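Long-range contacts in putative alpha-galactosidase (Bacteroides fragilis, PDB 4NZJ), which probably hydrolyses terminal, non-reducing alpha-D-galactose residues of alpha-D-galactosides, as a member of glycoside hydrolase family 27: residues Leu217-Cys222 against Ile249-Cys254; Asn140-Trp145 against Gly182-Ala187. All coordinates share one frame; numbering follows the deposited sequence. Where two conformers were deposited one is given.

Interaction 1: residues Leu217-Cys222 against Ile249-Cys254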
loop_
_atom_site.group_PDB
_atom_site.type_symbol
_atom_site.label_atom_id
_atom_site.label_comp_id
_atom_site.label_asym_id
_atom_site.label_seq_id
_atom_site.Cartn_x
_atom_site.Cartn_y
_atom_site.Cartn_z
ATOM N N LEU A 217 0.610 5.484 11.921
ATOM C CA LEU A 217 -0.569 6.102 12.514
ATOM C C LEU A 217 -1.487 6.594 11.413
ATOM O O LEU A 217 -1.068 7.398 10.576
ATOM C CB LEU A 217 -0.180 7.287 13.395
ATOM C CG LEU A 217 -1.361 8.089 13.957
ATOM C CD1 LEU A 217 -2.201 7.218 14.881
ATOM C CD2 LEU A 217 -0.908 9.358 14.664
ATOM N N LYS A 218 -2.724 6.101 11.426
ATOM C CA LYS A 218 -3.807 6.663 10.636
ATOM C C LYS A 218 -4.499 7.705 11.506
ATOM O O LYS A 218 -4.968 7.391 12.602
ATOM C CB LYS A 218 -4.794 5.572 10.213
ATOM C CG LYS A 218 -6.028 6.107 9.500
ATOM C CD LYS A 218 -6.992 4.997 9.122
ATOM C CE LYS A 218 -8.371 5.554 8.786
ATOM N NZ LYS A 218 -9.388 4.467 8.736
ATOM N N TYR A 219 -4.570 8.937 11.016
ATOM C CA TYR A 219 -5.045 10.057 11.820
ATOM C C TYR A 219 -6.258 10.693 11.150
ATOM O O TYR A 219 -6.145 11.406 10.154
ATOM C CB TYR A 219 -3.910 11.057 12.029
ATOM C CG TYR A 219 -4.022 11.936 13.262
ATOM C CD1 TYR A 219 -4.380 11.401 14.502
ATOM C CD2 TYR A 219 -3.721 13.298 13.202
ATOM C CE1 TYR A 219 -4.460 12.198 15.629
ATOM C CE2 TYR A 219 -3.792 14.103 14.331
ATOM C CZ TYR A 219 -4.161 13.547 15.545
ATOM O OH TYR A 219 -4.230 14.337 16.675
ATOM N N ASP A 220 -7.420 10.398 11.717
ATOM C CA ASP A 220 -8.718 10.747 11.154
ATOM C C ASP A 220 -9.125 12.154 11.589
ATOM O O ASP A 220 -8.548 12.714 12.525
ATOM C CB ASP A 220 -9.740 9.723 11.663
ATOM C CG ASP A 220 -10.861 9.454 10.690
ATOM O OD1 ASP A 220 -11.128 10.283 9.794
ATOM O OD2 ASP A 220 -11.484 8.376 10.842
ATOM N N TYR A 221 -10.123 12.715 10.913
ATOM C CA TYR A 221 -10.503 14.106 11.132
ATOM C C TYR A 221 -11.951 14.283 11.588
ATOM O O TYR A 221 -12.497 15.385 11.500
ATOM C CB TYR A 221 -10.212 14.953 9.876
ATOM C CG TYR A 221 -10.033 16.410 10.217
ATOM C CD1 TYR A 221 -8.983 16.822 11.030
ATOM C CD2 TYR A 221 -10.932 17.375 9.766
ATOM C CE1 TYR A 221 -8.822 18.148 11.377
ATOM C CE2 TYR A 221 -10.779 18.701 10.111
ATOM C CZ TYR A 221 -9.725 19.083 10.918
ATOM O OH TYR A 221 -9.576 20.394 11.284
ATOM N N CYS A 222 -12.581 13.228 12.106
ATOM C CA CYS A 222 -13.934 13.364 12.652
ATOM C C CYS A 222 -13.970 14.315 13.841
ATOM O O CYS A 222 -13.022 14.376 14.632
ATOM C CB CYS A 222 -14.513 12.013 13.070
ATOM S SG CYS A 222 -15.048 11.003 11.675
ATOM N N ILE A 249 7.698 6.311 12.248
ATOM C CA ILE A 249 6.254 6.095 12.182
ATOM C C ILE A 249 5.656 6.746 10.935
ATOM O O ILE A 249 5.705 7.973 10.760
ATOM C CB ILE A 249 5.535 6.602 13.450
ATOM C CG1 ILE A 249 6.160 5.959 14.696
ATOM C CG2 ILE A 249 4.046 6.282 13.370
ATOM C CD1 ILE A 249 5.516 6.355 16.010
ATOM N N VAL A 250 5.106 5.910 10.062
ATOM C CA VAL A 250 4.405 6.380 8.877
ATOM C C VAL A 250 3.154 7.137 9.310
ATOM O O VAL A 250 2.435 6.707 10.209
ATOM C CB VAL A 250 4.022 5.202 7.961
ATOM C CG1 VAL A 250 3.048 5.630 6.869
ATOM C CG2 VAL A 250 5.283 4.587 7.362
ATOM N N TYR A 251 2.885 8.247 8.635
ATOM C CA TYR A 251 1.812 9.152 9.001
ATOM C C TYR A 251 0.787 9.195 7.869
ATOM O O TYR A 251 1.050 9.745 6.799
ATOM C CB TYR A 251 2.406 10.533 9.269
ATOM C CG TYR A 251 1.501 11.559 9.909
ATOM C CD1 TYR A 251 0.356 11.197 10.623
ATOM C CD2 TYR A 251 1.834 12.907 9.843
ATOM C CE1 TYR A 251 -0.442 12.168 11.219
ATOM C CE2 TYR A 251 1.049 13.874 10.435
ATOM C CZ TYR A 251 -0.085 13.500 11.124
ATOM O OH TYR A 251 -0.860 14.476 11.717
ATOM N N SER A 252 -0.364 8.580 8.119
ATOM C CA SER A 252 -1.457 8.482 7.156
ATOM C C SER A 252 -2.526 9.517 7.507
ATOM O O SER A 252 -3.154 9.449 8.563
ATOM C CB SER A 252 -2.024 7.054 7.173
ATOM O OG SER A 252 -3.270 6.951 6.508
ATOM N N VAL A 253 -2.704 10.491 6.622
ATOM C CA VAL A 253 -3.637 11.593 6.827
ATOM C C VAL A 253 -5.001 11.207 6.263
ATOM O O VAL A 253 -5.106 10.758 5.123
ATOM C CB VAL A 253 -3.083 12.870 6.161
ATOM C CG1 VAL A 253 -4.120 13.990 6.122
ATOM C CG2 VAL A 253 -1.830 13.318 6.895
ATOM N N CYS A 254 -6.047 11.362 7.074
ATOM C CA CYS A 254 -7.391 10.992 6.662
ATOM C C CYS A 254 -8.394 12.096 6.986
ATOM O O CYS A 254 -8.999 12.108 8.064
ATOM C CB CYS A 254 -7.789 9.672 7.329
ATOM S SG CYS A 254 -9.424 9.082 6.875
#
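Leu217-Asp220 and Val250-Cys254 run side by side as parallel strands, with axes 4.9 Å apart at closest approach and a 22° angle between their directions. Leu217 bonds to the neighbouring strand through both its N and its O, the usual parallel pattern: its N donates to Val250 O, and its O accepts from Ser252 N at 2.8 Å. Tyr219 repeats the pattern with Ser252 O and Cys254 N. The bond from Cys254 N to Tyr219 O is longer, at 3.1 Å, and its donor lies above the carbonyl plane.

On the face of Leu217, Tyr219 and Tyr251, the two tyrosines meet. Tyr219 CB packs 3.7 Å from Tyr251 CE1, at the edge of the Tyr251 ring. Tyr219 CD2 lies near the same ring plane and comes 3.4 Å from Tyr251 OH, as plain packing. The hydrogen bond of that hydroxyl is with Tyr235 O. On the face of Lys218 and Ser252, the lysine chain is extended with CG anti to the backbone N (chi1 174°). Lys218 CG lies 4.2 Å from Ser252 OG, and NZ pairs with Asp142.

The pair closes a beta-alpha-beta unit. Helix 228-243 covers the tyrosine face through Met238 and Leu242. Strands 180-186 and 272-274 flank the two strands in the sheet.

Interaction 2: residues Asn140-Trp145 against Gly182-Ala187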
loop_
_atom_site.group_PDB
_atom_site.type_symbol
_atom_site.label_atom_id
_atom_site.label_comp_id
_atom_site.label_asym_id
_atom_site.label_seq_id
_atom_site.Cartn_x
_atom_site.Cartn_y
_atom_site.Cartn_z
ATOM N N ASN A 140 -2.868 -3.010 10.136
ATOM C CA ASN A 140 -3.340 -1.763 10.726
ATOM C C ASN A 140 -4.593 -1.952 11.574
ATOM O O ASN A 140 -5.668 -2.295 11.063
ATOM C CB ASN A 140 -3.594 -0.729 9.627
ATOM C CG ASN A 140 -2.331 -0.348 8.864
ATOM O OD1 ASN A 140 -1.207 -0.587 9.310
ATOM N ND2 ASN A 140 -2.513 0.261 7.702
ATOM N N ILE A 141 -4.438 -1.714 12.871
ATOM C CA ILE A 141 -5.544 -1.657 13.812
ATOM C C ILE A 141 -6.277 -0.348 13.549
ATOM O O ILE A 141 -5.653 0.710 13.423
ATOM C CB ILE A 141 -5.024 -1.699 15.273
ATOM C CG1 ILE A 141 -4.333 -3.036 15.540
ATOM C CG2 ILE A 141 -6.146 -1.465 16.274
ATOM C CD1 ILE A 141 -3.682 -3.137 16.903
ATOM N N ASP A 142 -7.598 -0.421 13.457
ATOM C CA ASP A 142 -8.411 0.758 13.201
ATOM C C ASP A 142 -9.081 1.238 14.500
ATOM O O ASP A 142 -8.516 1.079 15.580
ATOM C CB ASP A 142 -9.409 0.469 12.073
ATOM C CG ASP A 142 -9.808 1.730 11.309
ATOM O OD1 ASP A 142 -9.039 2.171 10.421
ATOM O OD2 ASP A 142 -10.884 2.285 11.613
ATOM N N ASP A 143 -10.276 1.822 14.404
ATOM C CA ASP A 143 -10.931 2.493 15.531
ATOM C C ASP A 143 -11.355 1.477 16.609
ATOM O O ASP A 143 -11.462 0.277 16.344
ATOM C CB ASP A 143 -12.154 3.253 14.977
ATOM C CG ASP A 143 -12.610 4.434 15.838
ATOM O OD1 ASP A 143 -12.098 4.673 16.950
ATOM O OD2 ASP A 143 -13.528 5.139 15.348
ATOM N N PHE A 144 -11.587 1.972 17.825
ATOM C CA PHE A 144 -12.096 1.176 18.961
ATOM C C PHE A 144 -11.095 0.211 19.620
ATOM O O PHE A 144 -11.513 -0.678 20.367
ATOM C CB PHE A 144 -13.365 0.383 18.602
ATOM C CG PHE A 144 -14.553 1.229 18.241
ATOM C CD1 PHE A 144 -14.782 1.594 16.924
ATOM C CD2 PHE A 144 -15.473 1.602 19.209
ATOM C CE1 PHE A 144 -15.897 2.337 16.582
ATOM C CE2 PHE A 144 -16.587 2.352 18.875
ATOM C CZ PHE A 144 -16.795 2.720 17.562
ATOM N N TRP A 145 -9.797 0.379 19.378
ATOM C CA TRP A 145 -8.789 -0.327 20.187
ATOM C C TRP A 145 -8.704 0.289 21.593
ATOM O O TRP A 145 -8.247 -0.357 22.540
ATOM C CB TRP A 145 -7.413 -0.307 19.512
ATOM C CG TRP A 145 -6.855 1.063 19.353
ATOM C CD1 TRP A 145 -6.978 1.880 18.267
ATOM C CD2 TRP A 145 -6.088 1.789 20.319
ATOM N NE1 TRP A 145 -6.343 3.081 18.504
ATOM C CE2 TRP A 145 -5.791 3.047 19.758
ATOM C CE3 TRP A 145 -5.641 1.502 21.615
ATOM C CZ2 TRP A 145 -5.053 4.013 20.443
ATOM C CZ3 TRP A 145 -4.906 2.461 22.291
ATOM C CH2 TRP A 145 -4.622 3.702 21.705
ATOM N N GLY A 182 0.129 -0.844 12.430
ATOM C CA GLY A 182 -0.553 0.437 12.358
ATOM C C GLY A 182 -1.584 0.599 13.460
ATOM O O GLY A 182 -2.152 -0.384 13.952
ATOM N N ILE A 183 -1.813 1.851 13.853
ATOM C CA ILE A 183 -2.801 2.170 14.863
ATOM C C ILE A 183 -3.574 3.388 14.376
ATOM O O ILE A 183 -3.228 3.982 13.357
ATOM C CB ILE A 183 -2.147 2.389 16.251
ATOM C CG1 ILE A 183 -3.141 2.096 17.386
ATOM C CG2 ILE A 183 -1.545 3.783 16.378
ATOM C CD1 ILE A 183 -2.462 1.686 18.670
ATOM N N TYR A 184 -4.632 3.724 15.099
ATOM C CA TYR A 184 -5.591 4.714 14.655
ATOM C C TYR A 184 -5.868 5.722 15.756
ATOM O O TYR A 184 -6.057 5.355 16.917
ATOM C CB TYR A 184 -6.892 4.001 14.270
ATOM C CG TYR A 184 -8.069 4.912 14.013
ATOM C CD1 TYR A 184 -8.844 5.383 15.058
ATOM C CD2 TYR A 184 -8.405 5.307 12.719
ATOM C CE1 TYR A 184 -9.920 6.222 14.833
ATOM C CE2 TYR A 184 -9.480 6.151 12.481
ATOM C CZ TYR A 184 -10.237 6.604 13.545
ATOM O OH TYR A 184 -11.312 7.442 13.339
ATOM N N SER A 185 -5.920 6.997 15.392
ATOM C CA SER A 185 -6.493 8.001 16.271
ATOM C C SER A 185 -7.148 9.087 15.426
ATOM O O SER A 185 -7.354 8.910 14.218
ATOM C CB SER A 185 -5.450 8.582 17.216
ATOM O OG SER A 185 -6.077 9.385 18.209
ATOM N N ASP A 186 -7.509 10.192 16.065
ATOM C CA ASP A 186 -8.305 11.231 15.426
ATOM C C ASP A 186 -7.873 12.577 15.996
ATOM O O ASP A 186 -7.571 12.679 17.197
ATOM C CB ASP A 186 -9.781 10.959 15.729
ATOM C CG ASP A 186 -10.729 11.818 14.929
ATOM O OD1 ASP A 186 -10.835 13.025 15.229
ATOM O OD2 ASP A 186 -11.401 11.269 14.026
ATOM N N ALA A 187 -7.878 13.600 15.143
ATOM C CA ALA A 187 -7.471 14.960 15.518
ATOM C C ALA A 187 -8.591 15.733 16.212
ATOM O O ALA A 187 -8.903 16.876 15.852
ATOM C CB ALA A 187 -6.989 15.713 14.291
HETATM O O HOH W 1 -4.180 2.154 11.309
#
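Trp145 NE1 donates to Tyr184 O at 2.8 Å. The bond is nearly straight (171°), lies in the indole plane and uses a carbonyl lone pair. Trp145 CG sits between its backbone N and carbonyl carbon (chi1 63°), which sets the NE1 edge against the backbone of strand 180-186. Ile183 covers one face of that indole. Its CG1 lies 3.8 Å from the centroid of the five-membered ring, a CH-pi contact, and its CD1 sits over the ring centre.

Asp143 CB lies over one face of the Tyr184 ring, 4.1 Å from the centroid. Asp143 CG comes 3.4 Å from Tyr184 CE1, with the carboxylate tilted 33° from the ring. Asp142 OD1 lies 3.9 Å from Tyr184 CD2, and Asp142 OD2 takes a hydrogen bond from Asp143 N. Thr191 and Gly193 bond the Asp143 carboxylate.

At the start of the segments, Ile141 N donates to Gly182 O at 2.9 Å. Asn140 OD1 lies 3.3 Å from Gly182 CA, which carries no side chain. A water joins Ile141 O to Ile183 O, the latter weakly. Here two neighbouring parallel strands of a TIM barrel part, and one gives way to a loop at the C-terminal end.

In the fold
Strand 180-186 of interaction 2 is the sheet neighbour of strand 216-220 of interaction 1, and the two contacts have centres about 8 Å apart. Besides the backbone bonds of Lys218 and Asp220 to the neighbouring strand, side chains join them. Asp220 OD2 is 2.7 Å from Tyr184 OH, a probable hydrogen bond. Lys218 NZ forms its salt bridge with Asp142 OD1. Asp220 O is 2.8 Å from Ala187 N, a probable hydrogen bond just beyond the end of strand 180-186. Glycerol bound here hydrogen-bonds to Lys218 NZ, Asp220 OD2 and Asp143 OD2. It probably came from the crystallisation liquor. Its place is consistent with a sugar-binding pocket at the barrel mouth, and the Cys192-Cys222 disulfide lies close by.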